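Local coordinates for protein polyketide Synthase III (PDB 4B0N) that probably catalyses acyl transfer as a type III polyketide synthase of the chalcone/stilbene synthase family, in phlorotannin monomer biosynthesis, and binds arachidonic acid, at residues S86-R91 against H240-D245; W356-E361 against M371-R376; E73-V78 against F230-N235; L109-D114 against D122-K127. One frame throughout, in Å; residues are numbered along the deposited sequence.

The four contacts illustrate how a thiolase-like chain knits distant sequence together. From the N terminus, 73-78 opens interaction 3 and 86-91 opens interaction 1 before either has closed. Interaction 4 then closes a short loop, 109-114 against the start of helix 121-146, lying wholly within the two long ones. Residues 230-235 complete interaction 3 and 240-245 complete interaction 1, so these two cross, and both draw on helix 234-242. Interaction 2 follows in series, joining helices 353-362 and 369-385 of the C-terminal half. It meets interaction 1 directly, where G89 N and G360 O lie 2.8 Å apart, probably hydrogen-bonded, bridging the N-terminal and C-terminal halves.

Interaction 1. Residues S86-R91 against H240-D245; sequences SRIGSR and HAIFAD. With ACD (arachidonic acid), chain D.
In R91, CG sits between the backbone N and the carbonyl carbon (chi1 48°), and from there the chain runs extended to NE, carrying the guanidinium to the backbone carbonyls of 240-243. NH1 points at two carbonyls, F243 O at 2.6 Å and H240 O at 2.9 Å, while NH2 also reaches H240 O, at 2.8 Å. All three are weak, bent hydrogen bonds, made near the guanidinium plane. A241 O and I242 N lie instead over one face; A241 O is taken up by Q59 NE2, and Q59 OE1 receives R91 NE. Lower down, R91 CB packs on A244 CB at 3.5 Å. I88 adds an apolar touch, its CD1 4.1 Å from I242 CG1. An alanine in place of R91 would probably leave the carbonyls of H240 and F243 without these donors and open a gap beside the hydrocarbon tail of the bound arachidonic acid. The ligand's C18 lies 3.5 Å from R91 NH1 and its C19 3.3 Å from H240 O. A cation spread over carbonyl oxygens thus forms part of the pocket wall, and its charge is probably softened by those dipoles where hydrocarbon lies against it.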
loop_
_atom_site.group_PDB
_atom_site.type_symbol
_atom_site.label_atom_id
_atom_site.label_comp_id
_atom_site.label_asym_id
_atom_site.label_seq_id
_atom_site.Cartn_x
_atom_site.Cartn_y
_atom_site.Cartn_z
ATOM N N SER A 86 -10.165 28.480 11.461
ATOM C CA SER A 86 -9.467 27.294 10.966
ATOM C C SER A 86 -7.965 27.326 11.237
ATOM O O SER A 86 -7.300 26.286 11.168
ATOM C CB SER A 86 -9.720 27.113 9.464
ATOM O OG SER A 86 -9.099 28.140 8.709
ATOM N N ARG A 87 -7.447 28.518 11.542
ATOM C CA ARG A 87 -6.007 28.763 11.722
ATOM C C ARG A 87 -5.212 28.530 10.431
ATOM O O ARG A 87 -3.985 28.429 10.453
ATOM C CB ARG A 87 -5.432 27.937 12.885
ATOM C CG ARG A 87 -5.851 28.393 14.277
ATOM C CD ARG A 87 -4.854 29.367 14.891
ATOM N NE ARG A 87 -4.710 29.180 16.336
ATOM C CZ ARG A 87 -3.776 29.762 17.087
ATOM N NH1 ARG A 87 -2.885 30.581 16.539
ATOM N NH2 ARG A 87 -3.726 29.522 18.391
ATOM N N ILE A 88 -5.929 28.450 9.315
ATOM C CA ILE A 88 -5.325 28.289 7.997
ATOM C C ILE A 88 -5.425 29.613 7.240
ATOM O O ILE A 88 -6.520 30.161 7.068
ATOM C CB ILE A 88 -6.000 27.153 7.193
ATOM C CG1 ILE A 88 -5.760 25.804 7.875
ATOM C CG2 ILE A 88 -5.488 27.119 5.759
ATOM C CD1 ILE A 88 -6.764 24.730 7.515
ATOM N N GLY A 89 -4.275 30.126 6.809
ATOM C CA GLY A 89 -4.217 31.380 6.067
ATOM C C GLY A 89 -4.226 31.147 4.572
ATOM O O GLY A 89 -4.738 31.971 3.809
ATOM N N SER A 90 -3.659 30.014 4.163
ATOM C CA SER A 90 -3.519 29.653 2.757
ATOM C C SER A 90 -3.274 28.156 2.604
ATOM O O SER A 90 -2.917 27.477 3.571
ATOM C CB SER A 90 -2.362 30.429 2.122
ATOM O OG SER A 90 -1.140 30.171 2.794
ATOM N N ARG A 91 -3.478 27.650 1.389
ATOM C CA ARG A 91 -3.132 26.269 1.034
ATOM C C ARG A 91 -2.983 26.101 -0.481
ATOM O O ARG A 91 -3.478 26.921 -1.254
ATOM C CB ARG A 91 -4.120 25.252 1.634
ATOM C CG ARG A 91 -5.587 25.573 1.428
ATOM C CD ARG A 91 -6.463 24.870 2.449
ATOM N NE ARG A 91 -7.826 25.395 2.400
ATOM C CZ ARG A 91 -8.868 24.761 1.866
ATOM N NH1 ARG A 91 -8.731 23.548 1.344
ATOM N NH2 ARG A 91 -10.061 25.340 1.867
ATOM N N HIS A 240 -13.447 20.455 3.513
ATOM C CA HIS A 240 -13.119 21.289 2.356
ATOM C C HIS A 240 -12.357 22.529 2.729
ATOM O O HIS A 240 -11.551 23.029 1.941
ATOM C CB HIS A 240 -14.384 21.658 1.592
ATOM C CG HIS A 240 -14.884 20.564 0.681
ATOM N ND1 HIS A 240 -14.681 20.585 -0.647
ATOM C CD2 HIS A 240 -15.586 19.391 0.954
ATOM C CE1 HIS A 240 -15.231 19.486 -1.199
ATOM N NE2 HIS A 240 -15.784 18.757 -0.219
ATOM N N ALA A 241 -12.605 23.029 3.939
ATOM C CA ALA A 241 -11.899 24.193 4.461
ATOM C C ALA A 241 -10.474 23.855 4.890
ATOM O O ALA A 241 -9.610 24.731 4.932
ATOM C CB ALA A 241 -12.671 24.795 5.623
ATOM N N ILE A 242 -10.235 22.580 5.192
ATOM C CA ILE A 242 -8.993 22.144 5.831
ATOM C C ILE A 242 -8.018 21.427 4.889
ATOM O O ILE A 242 -6.854 21.822 4.791
ATOM C CB ILE A 242 -9.294 21.309 7.102
ATOM C CG1 ILE A 242 -9.922 22.208 8.172
ATOM C CG2 ILE A 242 -8.037 20.637 7.647
ATOM C CD1 ILE A 242 -10.639 21.463 9.276
ATOM N N PHE A 243 -8.491 20.390 4.200
ATOM C CA PHE A 243 -7.624 19.551 3.365
ATOM C C PHE A 243 -7.012 20.298 2.183
ATOM O O PHE A 243 -7.654 21.166 1.590
ATOM C CB PHE A 243 -8.366 18.301 2.871
ATOM C CG PHE A 243 -8.725 17.325 3.962
ATOM C CD1 PHE A 243 -7.962 17.232 5.127
ATOM C CD2 PHE A 243 -9.812 16.474 3.811
ATOM C CE1 PHE A 243 -8.293 16.329 6.126
ATOM C CE2 PHE A 243 -10.144 15.565 4.806
ATOM C CZ PHE A 243 -9.386 15.492 5.965
ATOM N N ALA A 244 -5.770 19.940 1.849
ATOM C CA ALA A 244 -5.001 20.609 0.793
ATOM C C ALA A 244 -4.058 19.652 0.055
ATOM O O ALA A 244 -4.038 18.451 0.331
ATOM C CB ALA A 244 -4.218 21.769 1.382
ATOM N N ASP A 245 -3.279 20.194 -0.880
ATOM C CA ASP A 245 -2.345 19.401 -1.682
ATOM C C ASP A 245 -0.893 19.643 -1.280
ATOM O O ASP A 245 -0.506 20.776 -0.980
ATOM C CB ASP A 245 -2.515 19.718 -3.168
ATOM C CG ASP A 245 -3.882 19.334 -3.707
ATOM O OD1 ASP A 245 -4.834 19.168 -2.915
ATOM O OD2 ASP A 245 -3.999 19.198 -4.940
HETATM C C1 ACD D . -7.851 12.365 8.029
HETATM C C2 ACD D . -7.634 11.230 7.051
HETATM C C3 ACD D . -7.472 11.788 5.640
HETATM C C4 ACD D . -8.076 10.848 4.605
HETATM C C5 ACD D . -8.291 11.582 3.303
HETATM C C6 ACD D . -8.834 10.961 2.258
HETATM C C7 ACD D . -9.026 11.714 0.964
HETATM C C8 ACD D . -10.316 12.498 0.961
HETATM C C9 ACD D . -10.408 13.589 0.202
HETATM C C10 ACD D . -11.686 14.393 0.168
HETATM C C11 ACD D . -11.438 15.788 0.683
HETATM C C12 ACD D . -11.861 16.842 -0.011
HETATM C C13 ACD D . -11.610 18.233 0.521
HETATM C C14 ACD D . -11.019 19.118 -0.550
HETATM C C15 ACD D . -10.562 20.325 -0.223
HETATM C C16 ACD D . -9.968 21.236 -1.270
HETATM C C17 ACD D . -11.066 22.130 -1.833
HETATM C C18 ACD D . -10.945 23.573 -1.357
HETATM C C19 ACD D . -12.327 24.138 -1.053
HETATM C C20 ACD D . -12.273 25.632 -0.831
HETATM O O1 ACD D . -7.189 12.383 9.091
#

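Interaction 2. Residues W356-E361 against M371-R376; sequences WAVLGE and MFVLSR
Apolar contacts carry most of this helix pair, and V358 is their centre. Its CG1 stands anti to the backbone N (chi1 164°), which leaves CG2 beside that nitrogen and pressed onto the facing helix. There CG2 meets V373 CG2 at 3.7 Å and the backbone V373 N at 3.6 Å. The same methyl lies 3.8 Å from F372 CB, and V358 CG1 touches F372 CB at 3.9 Å. V358 crosses both partner side chains at about a right angle. F372 offers only the root of its side chain, for its ring leads away from V358, toward Y362, which it meets edge-to-face. The two segments belong to helices 353-362 and 369-385 of the C-terminal chalcone/stilbene synthase range; the axes of 356-361 and 371-376 approach to 9.3 Å and their N-to-C directions differ by 126°. Helix 369-385 also packs on strands 42-51 and 245-255 of the N-terminal half, as expected of a helix buried within the layered thiolase fold.

The second kind of contact sets an aliphatic group against a flat cation. A357 CB lies over the centre of one face of the R376 guanidinium, 3.7 Å from CZ. A bend at chi3 (56°) precedes this group, while R376 CD rests 3.7 Å from V358 CG2. At the polar end, R376 NE has a long, weak ion pair with D354 OD1.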
loop_
_atom_site.group_PDB
_atom_site.type_symbol
_atom_site.label_atom_id
_atom_site.label_comp_id
_atom_site.label_asym_id
_atom_site.label_seq_id
_atom_site.Cartn_x
_atom_site.Cartn_y
_atom_site.Cartn_z
ATOM N N TRP A 356 1.655 24.653 14.024
ATOM C CA TRP A 356 0.760 25.752 13.662
ATOM C C TRP A 356 1.205 26.418 12.393
ATOM O O TRP A 356 0.380 26.799 11.561
ATOM C CB TRP A 356 0.677 26.780 14.782
ATOM C CG TRP A 356 -0.058 26.296 16.007
ATOM C CD1 TRP A 356 0.473 26.039 17.271
ATOM C CD2 TRP A 356 -1.491 25.997 16.130
ATOM N NE1 TRP A 356 -0.502 25.615 18.135
ATOM C CE2 TRP A 356 -1.702 25.565 17.519
ATOM C CE3 TRP A 356 -2.579 26.039 15.264
ATOM C CZ2 TRP A 356 -2.953 25.197 17.994
ATOM C CZ3 TRP A 356 -3.836 25.667 15.755
ATOM C CH2 TRP A 356 -4.017 25.256 17.087
ATOM N N ALA A 357 2.521 26.554 12.240
ATOM C CA ALA A 357 3.123 27.205 11.079
ATOM C C ALA A 357 2.831 26.460 9.772
ATOM O O ALA A 357 2.502 27.083 8.758
ATOM C CB ALA A 357 4.624 27.369 11.281
ATOM N N VAL A 358 2.952 25.134 9.805
ATOM C CA VAL A 358 2.654 24.304 8.642
ATOM C C VAL A 358 1.172 24.414 8.306
ATOM O O VAL A 358 0.812 24.702 7.166
ATOM C CB VAL A 358 3.076 22.835 8.870
ATOM C CG1 VAL A 358 2.436 21.904 7.848
ATOM C CG2 VAL A 358 4.591 22.714 8.815
ATOM N N LEU A 359 0.330 24.212 9.319
ATOM C CA LEU A 359 -1.127 24.304 9.191
ATOM C C LEU A 359 -1.575 25.641 8.600
ATOM O O LEU A 359 -2.408 25.674 7.697
ATOM C CB LEU A 359 -1.781 24.073 10.562
ATOM C CG LEU A 359 -3.257 23.687 10.734
ATOM C CD1 LEU A 359 -4.142 24.906 10.945
ATOM C CD2 LEU A 359 -3.773 22.802 9.604
ATOM N N GLY A 360 -1.008 26.733 9.107
ATOM C CA GLY A 360 -1.350 28.079 8.649
ATOM C C GLY A 360 -0.970 28.366 7.207
ATOM O O GLY A 360 -1.691 29.078 6.496
ATOM N N GLU A 361 0.156 27.805 6.777
ATOM C CA GLU A 361 0.697 28.067 5.445
ATOM C C GLU A 361 0.210 27.070 4.393
ATOM O O GLU A 361 -0.007 27.442 3.236
ATOM C CB GLU A 361 2.234 28.112 5.497
ATOM C CG GLU A 361 2.960 28.167 4.152
ATOM C CD GLU A 361 2.594 29.370 3.293
ATOM O OE1 GLU A 361 2.094 30.387 3.827
ATOM O OE2 GLU A 361 2.817 29.300 2.065
ATOM N N MET A 371 5.989 15.480 7.661
ATOM C CA MET A 371 7.308 15.726 7.066
ATOM C C MET A 371 7.590 17.224 6.931
ATOM O O MET A 371 8.741 17.651 7.001
ATOM C CB MET A 371 7.416 15.082 5.680
ATOM C CG MET A 371 6.723 13.741 5.507
ATOM S SD MET A 371 7.857 12.350 5.352
ATOM C CE MET A 371 8.485 12.561 3.689
ATOM N N PHE A 372 6.544 18.013 6.709
ATOM C CA PHE A 372 6.684 19.463 6.624
ATOM C C PHE A 372 7.087 20.051 7.980
ATOM O O PHE A 372 8.014 20.860 8.054
ATOM C CB PHE A 372 5.392 20.110 6.107
ATOM C CG PHE A 372 5.270 20.128 4.605
ATOM C CD1 PHE A 372 4.985 18.965 3.898
ATOM C CD2 PHE A 372 5.419 21.315 3.900
ATOM C CE1 PHE A 372 4.867 18.983 2.516
ATOM C CE2 PHE A 372 5.298 21.341 2.518
ATOM C CZ PHE A 372 5.025 20.174 1.825
ATOM N N VAL A 373 6.392 19.638 9.041
ATOM C CA VAL A 373 6.722 20.043 10.410
ATOM C C VAL A 373 8.134 19.578 10.751
ATOM O O VAL A 373 8.958 20.357 11.232
ATOM C CB VAL A 373 5.735 19.452 11.445
ATOM C CG1 VAL A 373 6.085 19.916 12.853
ATOM C CG2 VAL A 373 4.299 19.825 11.108
ATOM N N LEU A 374 8.399 18.302 10.483
ATOM C CA LEU A 374 9.706 17.699 10.698
ATOM C C LEU A 374 10.795 18.481 9.963
ATOM O O LEU A 374 11.850 18.765 10.531
ATOM C CB LEU A 374 9.669 16.232 10.251
ATOM C CG LEU A 374 10.708 15.184 10.673
ATOM C CD1 LEU A 374 11.822 15.082 9.641
ATOM C CD2 LEU A 374 11.258 15.398 12.083
ATOM N N SER A 375 10.519 18.850 8.713
ATOM C CA SER A 375 11.454 19.634 7.902
ATOM C C SER A 375 11.363 21.130 8.209
ATOM O O SER A 375 11.564 21.971 7.326
ATOM C CB SER A 375 11.238 19.380 6.406
ATOM O OG SER A 375 12.172 20.105 5.624
ATOM N N ARG A 376 11.046 21.447 9.462
ATOM C CA ARG A 376 11.154 22.802 9.989
ATOM C C ARG A 376 12.129 22.751 11.150
ATOM O O ARG A 376 12.939 23.663 11.333
ATOM C CB ARG A 376 9.804 23.318 10.471
ATOM C CG ARG A 376 8.891 23.821 9.369
ATOM C CD ARG A 376 7.651 24.475 9.962
ATOM N NE ARG A 376 7.984 25.561 10.884
ATOM C CZ ARG A 376 8.166 26.829 10.524
ATOM N NH1 ARG A 376 8.046 27.189 9.250
ATOM N NH2 ARG A 376 8.468 27.741 11.439
#

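Interaction 3. Residues E73-V78 against F230-N235; sequences ESIKPV and FDDNIN
The turn that leads into helix 234-242 is met here by the loop 73-78, with I75 as the side chain that fills the join. N233 is the N-cap of the helix: its OD1 accepts from N235 N at 2.8 Å, the donor lying in the carbonyl plane. D232, just before it, is the centre of an inverse gamma turn. I75 holds CG1 between its backbone N and carbonyl carbon (chi1 56°), and its two branches part: CG2 meets I234 CG1 at 3.8 Å, while the CG1-CD1 arm passes D232 OD1 (3.6 Å from CG1) to N233 O (3.6 Å from CD1). The side chains of I75 and D232 run alongside each other, pointing opposite ways. The D232 carboxylate lies against S74, both oxygens near its CB, OD1 at 3.3 Å. An alanine in place of I75 would probably leave I234 without its apolar mate and open a gap beside the N233 carbonyl. From I75 the chain makes a short turn, V78 N bonding to I75 O. Most of the touching residues lie at the surface, whereas F230, at the start of the second segment, lines the arachidonic acid pocket. The arrangement is that of an asparagine-capped helix start, with a loop packed on its first turn.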
loop_
_atom_site.group_PDB
_atom_site.type_symbol
_atom_site.label_atom_id
_atom_site.label_comp_id
_atom_site.label_asym_id
_atom_site.label_seq_id
_atom_site.Cartn_x
_atom_site.Cartn_y
_atom_site.Cartn_z
ATOM N N GLU A 73 -26.957 25.439 0.078
ATOM C CA GLU A 73 -27.865 26.354 0.773
ATOM C C GLU A 73 -28.651 25.689 1.913
ATOM O O GLU A 73 -29.885 25.623 1.901
ATOM C CB GLU A 73 -28.767 27.090 -0.230
ATOM C CG GLU A 73 -27.990 28.059 -1.118
ATOM C CD GLU A 73 -28.835 28.743 -2.179
ATOM O OE1 GLU A 73 -30.069 28.557 -2.201
ATOM O OE2 GLU A 73 -28.251 29.483 -3.000
ATOM N N SER A 74 -27.894 25.196 2.891
ATOM C CA SER A 74 -28.412 24.660 4.149
ATOM C C SER A 74 -27.331 24.828 5.213
ATOM O O SER A 74 -27.600 24.749 6.414
ATOM C CB SER A 74 -28.787 23.183 4.003
ATOM O OG SER A 74 -29.127 22.608 5.254
ATOM N N ILE A 75 -26.107 25.067 4.743
ATOM C CA ILE A 75 -24.929 25.257 5.591
ATOM C C ILE A 75 -24.188 26.550 5.228
ATOM O O ILE A 75 -23.057 26.776 5.666
ATOM C CB ILE A 75 -23.955 24.063 5.475
ATOM C CG1 ILE A 75 -23.552 23.844 4.011
ATOM C CG2 ILE A 75 -24.571 22.804 6.078
ATOM C CD1 ILE A 75 -22.185 23.223 3.832
ATOM N N LYS A 76 -24.841 27.390 4.425
ATOM C CA LYS A 76 -24.275 28.653 3.943
ATOM C C LYS A 76 -23.891 29.651 5.056
ATOM O O LYS A 76 -22.802 30.230 5.001
ATOM C CB LYS A 76 -25.227 29.311 2.928
ATOM C CG LYS A 76 -24.593 30.368 2.030
ATOM C CD LYS A 76 -23.686 29.754 0.969
ATOM C CE LYS A 76 -24.474 29.093 -0.153
ATOM N NZ LYS A 76 -23.592 28.276 -1.031
ATOM N N PRO A 77 -24.772 29.855 6.064
ATOM C CA PRO A 77 -24.449 30.822 7.124
ATOM C C PRO A 77 -23.302 30.384 8.039
ATOM O O PRO A 77 -22.759 31.203 8.785
ATOM C CB PRO A 77 -25.752 30.911 7.925
ATOM C CG PRO A 77 -26.439 29.613 7.676
ATOM C CD PRO A 77 -26.123 29.288 6.249
ATOM N N VAL A 78 -22.947 29.104 7.972
ATOM C CA VAL A 78 -21.896 28.526 8.804
ATOM C C VAL A 78 -20.507 28.757 8.198
ATOM O O VAL A 78 -19.524 28.912 8.927
ATOM C CB VAL A 78 -22.128 27.008 9.009
ATOM C CG1 VAL A 78 -21.178 26.443 10.053
ATOM C CG2 VAL A 78 -23.568 26.733 9.420
ATOM N N PHE A 230 -18.140 19.443 -2.577
ATOM C CA PHE A 230 -18.994 20.470 -1.973
ATOM C C PHE A 230 -20.421 19.972 -1.724
ATOM O O PHE A 230 -21.389 20.481 -2.300
ATOM C CB PHE A 230 -18.993 21.763 -2.801
ATOM C CG PHE A 230 -17.895 22.722 -2.435
ATOM C CD1 PHE A 230 -17.730 23.151 -1.119
ATOM C CD2 PHE A 230 -17.039 23.225 -3.413
ATOM C CE1 PHE A 230 -16.723 24.044 -0.782
ATOM C CE2 PHE A 230 -16.030 24.119 -3.083
ATOM C CZ PHE A 230 -15.873 24.528 -1.766
ATOM N N ASP A 231 -20.531 18.959 -0.870
ATOM C CA ASP A 231 -21.826 18.397 -0.511
ATOM C C ASP A 231 -22.492 19.176 0.622
ATOM O O ASP A 231 -21.815 19.710 1.505
ATOM C CB ASP A 231 -21.697 16.912 -0.158
ATOM C CG ASP A 231 -21.792 16.009 -1.381
ATOM O OD1 ASP A 231 -21.273 16.387 -2.454
ATOM O OD2 ASP A 231 -22.389 14.918 -1.268
ATOM N N ASP A 232 -23.823 19.226 0.575
ATOM C CA ASP A 232 -24.636 19.967 1.537
ATOM C C ASP A 232 -24.570 19.306 2.913
ATOM O O ASP A 232 -25.576 18.842 3.458
ATOM C CB ASP A 232 -26.084 20.062 1.041
ATOM C CG ASP A 232 -26.810 21.287 1.567
ATOM O OD1 ASP A 232 -26.188 22.106 2.281
ATOM O OD2 ASP A 232 -28.011 21.434 1.256
ATOM N N ASN A 233 -23.361 19.290 3.465
ATOM C CA ASN A 233 -23.041 18.550 4.672
ATOM C C ASN A 233 -22.086 19.367 5.531
ATOM O O ASN A 233 -21.133 19.954 5.015
ATOM C CB ASN A 233 -22.397 17.215 4.285
ATOM C CG ASN A 233 -22.367 16.225 5.428
ATOM O OD1 ASN A 233 -21.707 16.443 6.443
ATOM N ND2 ASN A 233 -23.076 15.114 5.259
ATOM N N ILE A 234 -22.345 19.403 6.834
ATOM C CA ILE A 234 -21.505 20.152 7.774
ATOM C C ILE A 234 -20.103 19.549 7.840
ATOM O O ILE A 234 -19.109 20.277 7.836
ATOM C CB ILE A 234 -22.128 20.232 9.192
ATOM C CG1 ILE A 234 -23.464 20.989 9.169
ATOM C CG2 ILE A 234 -21.183 20.927 10.162
ATOM C CD1 ILE A 234 -24.681 20.133 8.873
ATOM N N ASN A 235 -20.032 18.220 7.880
ATOM C CA ASN A 235 -18.760 17.505 7.921
ATOM C C ASN A 235 -17.878 17.801 6.706
ATOM O O ASN A 235 -16.712 18.166 6.861
ATOM C CB ASN A 235 -18.990 15.994 8.079
ATOM C CG ASN A 235 -17.696 15.205 8.187
ATOM O OD1 ASN A 235 -17.516 14.201 7.500
ATOM N ND2 ASN A 235 -16.787 15.655 9.049
#

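Interaction 4. Residues L109-D114 against D122-K127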
loop_
_atom_site.group_PDB
_atom_site.type_symbol
_atom_site.label_atom_id
_atom_site.label_comp_id
_atom_site.label_asym_id
_atom_site.label_seq_id
_atom_site.Cartn_x
_atom_site.Cartn_y
_atom_site.Cartn_z
ATOM N N LEU A 109 -10.018 24.351 -16.380
ATOM C CA LEU A 109 -10.801 24.168 -15.167
ATOM C C LEU A 109 -11.347 22.743 -15.139
ATOM O O LEU A 109 -12.058 22.324 -16.053
ATOM C CB LEU A 109 -11.944 25.187 -15.114
ATOM C CG LEU A 109 -11.736 26.561 -14.457
ATOM C CD1 LEU A 109 -10.447 27.263 -14.875
ATOM C CD2 LEU A 109 -12.944 27.445 -14.741
ATOM N N PHE A 110 -11.002 22.008 -14.087
ATOM C CA PHE A 110 -11.335 20.590 -13.975
ATOM C C PHE A 110 -12.823 20.332 -13.738
ATOM O O PHE A 110 -13.437 19.539 -14.453
ATOM C CB PHE A 110 -10.486 19.943 -12.872
ATOM C CG PHE A 110 -10.729 18.469 -12.682
ATOM C CD1 PHE A 110 -10.584 17.575 -13.741
ATOM C CD2 PHE A 110 -11.077 17.971 -11.429
ATOM C CE1 PHE A 110 -10.803 16.219 -13.559
ATOM C CE2 PHE A 110 -11.293 16.617 -11.240
ATOM C CZ PHE A 110 -11.152 15.739 -12.305
ATOM N N TYR A 111 -13.390 21.007 -12.741
ATOM C CA TYR A 111 -14.778 20.784 -12.333
ATOM C C TYR A 111 -15.769 21.424 -13.302
ATOM O O TYR A 111 -15.473 22.472 -13.877
ATOM C CB TYR A 111 -14.999 21.275 -10.899
ATOM C CG TYR A 111 -14.095 20.580 -9.905
ATOM C CD1 TYR A 111 -14.294 19.236 -9.578
ATOM C CD2 TYR A 111 -13.030 21.254 -9.307
ATOM C CE1 TYR A 111 -13.464 18.585 -8.678
ATOM C CE2 TYR A 111 -12.196 20.610 -8.402
ATOM C CZ TYR A 111 -12.418 19.277 -8.095
ATOM O OH TYR A 111 -11.601 18.627 -7.204
ATOM N N PRO A 112 -16.946 20.787 -13.495
ATOM C CA PRO A 112 -17.925 21.256 -14.481
ATOM C C PRO A 112 -18.424 22.672 -14.207
ATOM O O PRO A 112 -18.580 23.063 -13.044
ATOM C CB PRO A 112 -19.077 20.250 -14.345
ATOM C CG PRO A 112 -18.908 19.649 -12.994
ATOM C CD PRO A 112 -17.426 19.588 -12.787
ATOM N N ALA A 113 -18.670 23.423 -15.282
ATOM C CA ALA A 113 -19.187 24.794 -15.203
ATOM C C ALA A 113 -20.560 24.832 -14.535
ATOM O O ALA A 113 -21.070 25.897 -14.185
ATOM C CB ALA A 113 -19.246 25.412 -16.590
ATOM N N ASP A 114 -21.134 23.646 -14.365
ATOM C CA ASP A 114 -22.376 23.430 -13.641
ATOM C C ASP A 114 -22.328 24.016 -12.226
ATOM O O ASP A 114 -23.317 24.569 -11.743
ATOM C CB ASP A 114 -22.644 21.923 -13.569
ATOM C CG ASP A 114 -24.102 21.590 -13.322
ATOM O OD1 ASP A 114 -24.961 22.497 -13.370
ATOM O OD2 ASP A 114 -24.389 20.400 -13.084
ATOM N N ASP A 122 -12.704 7.769 -11.806
ATOM C CA ASP A 122 -11.643 7.472 -12.765
ATOM C C ASP A 122 -11.056 8.738 -13.387
ATOM O O ASP A 122 -9.838 8.839 -13.542
ATOM C CB ASP A 122 -12.097 6.466 -13.834
ATOM C CG ASP A 122 -13.393 6.861 -14.512
ATOM O OD1 ASP A 122 -14.390 7.138 -13.807
ATOM O OD2 ASP A 122 -13.416 6.872 -15.760
ATOM N N VAL A 123 -11.918 9.703 -13.711
ATOM C CA VAL A 123 -11.482 11.000 -14.244
ATOM C C VAL A 123 -10.721 11.796 -13.175
ATOM O O VAL A 123 -9.714 12.446 -13.475
ATOM C CB VAL A 123 -12.668 11.829 -14.793
ATOM C CG1 VAL A 123 -12.179 13.088 -15.500
ATOM C CG2 VAL A 123 -13.516 10.993 -15.741
ATOM N N ARG A 124 -11.201 11.727 -11.933
ATOM C CA ARG A 124 -10.523 12.345 -10.789
ATOM C C ARG A 124 -9.129 11.754 -10.564
ATOM O O ARG A 124 -8.177 12.486 -10.285
ATOM C CB ARG A 124 -11.368 12.221 -9.514
ATOM C CG ARG A 124 -12.583 13.135 -9.486
ATOM C CD ARG A 124 -13.370 13.006 -8.192
ATOM N NE ARG A 124 -14.667 13.679 -8.279
ATOM C CZ ARG A 124 -14.930 14.901 -7.816
ATOM N NH1 ARG A 124 -13.998 15.620 -7.205
ATOM N NH2 ARG A 124 -16.147 15.406 -7.960
ATOM N N LEU A 125 -9.014 10.434 -10.696
ATOM C CA LEU A 125 -7.729 9.751 -10.528
ATOM C C LEU A 125 -6.795 9.969 -11.723
ATOM O O LEU A 125 -5.576 10.006 -11.559
ATOM C CB LEU A 125 -7.929 8.257 -10.236
ATOM C CG LEU A 125 -8.517 7.913 -8.860
ATOM C CD1 LEU A 125 -9.089 6.505 -8.850
ATOM C CD2 LEU A 125 -7.494 8.093 -7.747
ATOM N N ASP A 126 -7.372 10.124 -12.914
ATOM C CA ASP A 126 -6.609 10.494 -14.111
ATOM C C ASP A 126 -5.937 11.856 -13.944
ATOM O O ASP A 126 -4.816 12.065 -14.412
ATOM C CB ASP A 126 -7.508 10.499 -15.353
ATOM C CG ASP A 126 -7.877 9.095 -15.826
ATOM O OD1 ASP A 126 -7.239 8.112 -15.380
ATOM O OD2 ASP A 126 -8.812 8.976 -16.650
ATOM N N LYS A 127 -6.639 12.773 -13.277
ATOM C CA LYS A 127 -6.099 14.084 -12.927
ATOM C C LYS A 127 -5.018 14.026 -11.853
ATOM O O LYS A 127 -4.078 14.828 -11.872
ATOM C CB LYS A 127 -7.214 15.015 -12.470
ATOM C CG LYS A 127 -7.453 16.192 -13.393
ATOM C CD LYS A 127 -6.374 17.253 -13.259
ATOM C CE LYS A 127 -6.792 18.519 -13.980
ATOM N NZ LYS A 127 -5.646 19.166 -14.668
#
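R124 NH1 is gripped by two backbone carbonyls, V226 O and T228 O, and it also comes up to the edge of the Y111 ring, 3.4 Å from CE1. The ring and guanidinium planes stand 44° apart. The other nitrogens are spoken for as well, NE by V119 O and NH2 by N289 OD1, so the group is held from several directions and its rotation is probably fixed. The hydroxyl of Y111 is hydrogen-bonded to S225 O.

Where R124 is polar, F110 supplies most of the apolar contact. Its CG is anti to the backbone N (chi1 -179°), and the ring extends to the helix 121-146. K127 CG lies over one face as a CH-pi contact, 3.7 Å from the F110 ring centroid and 28° off the normal. R124 CA comes to the ring edge, 3.8 Å from F110 CZ. Separately, F110 CE1 touches V123 CG1 at 3.9 Å. Within the loop itself, F110 CD2 stands over the rim of one face of the Y111 ring. The K127 chain bends at chi2, and its ammonium ends in a salt bridge with E130.

Elsewhere on this helix, L125 packs on I286 of the second subunit. The side chain of Y111 is about 6 Å from bound arachidonic acid. Loop 109-114, packed on the start of helix 121-146, belongs to the N-terminal chalcone/stilbene synthase range and lies near the arachidonic acid pocket.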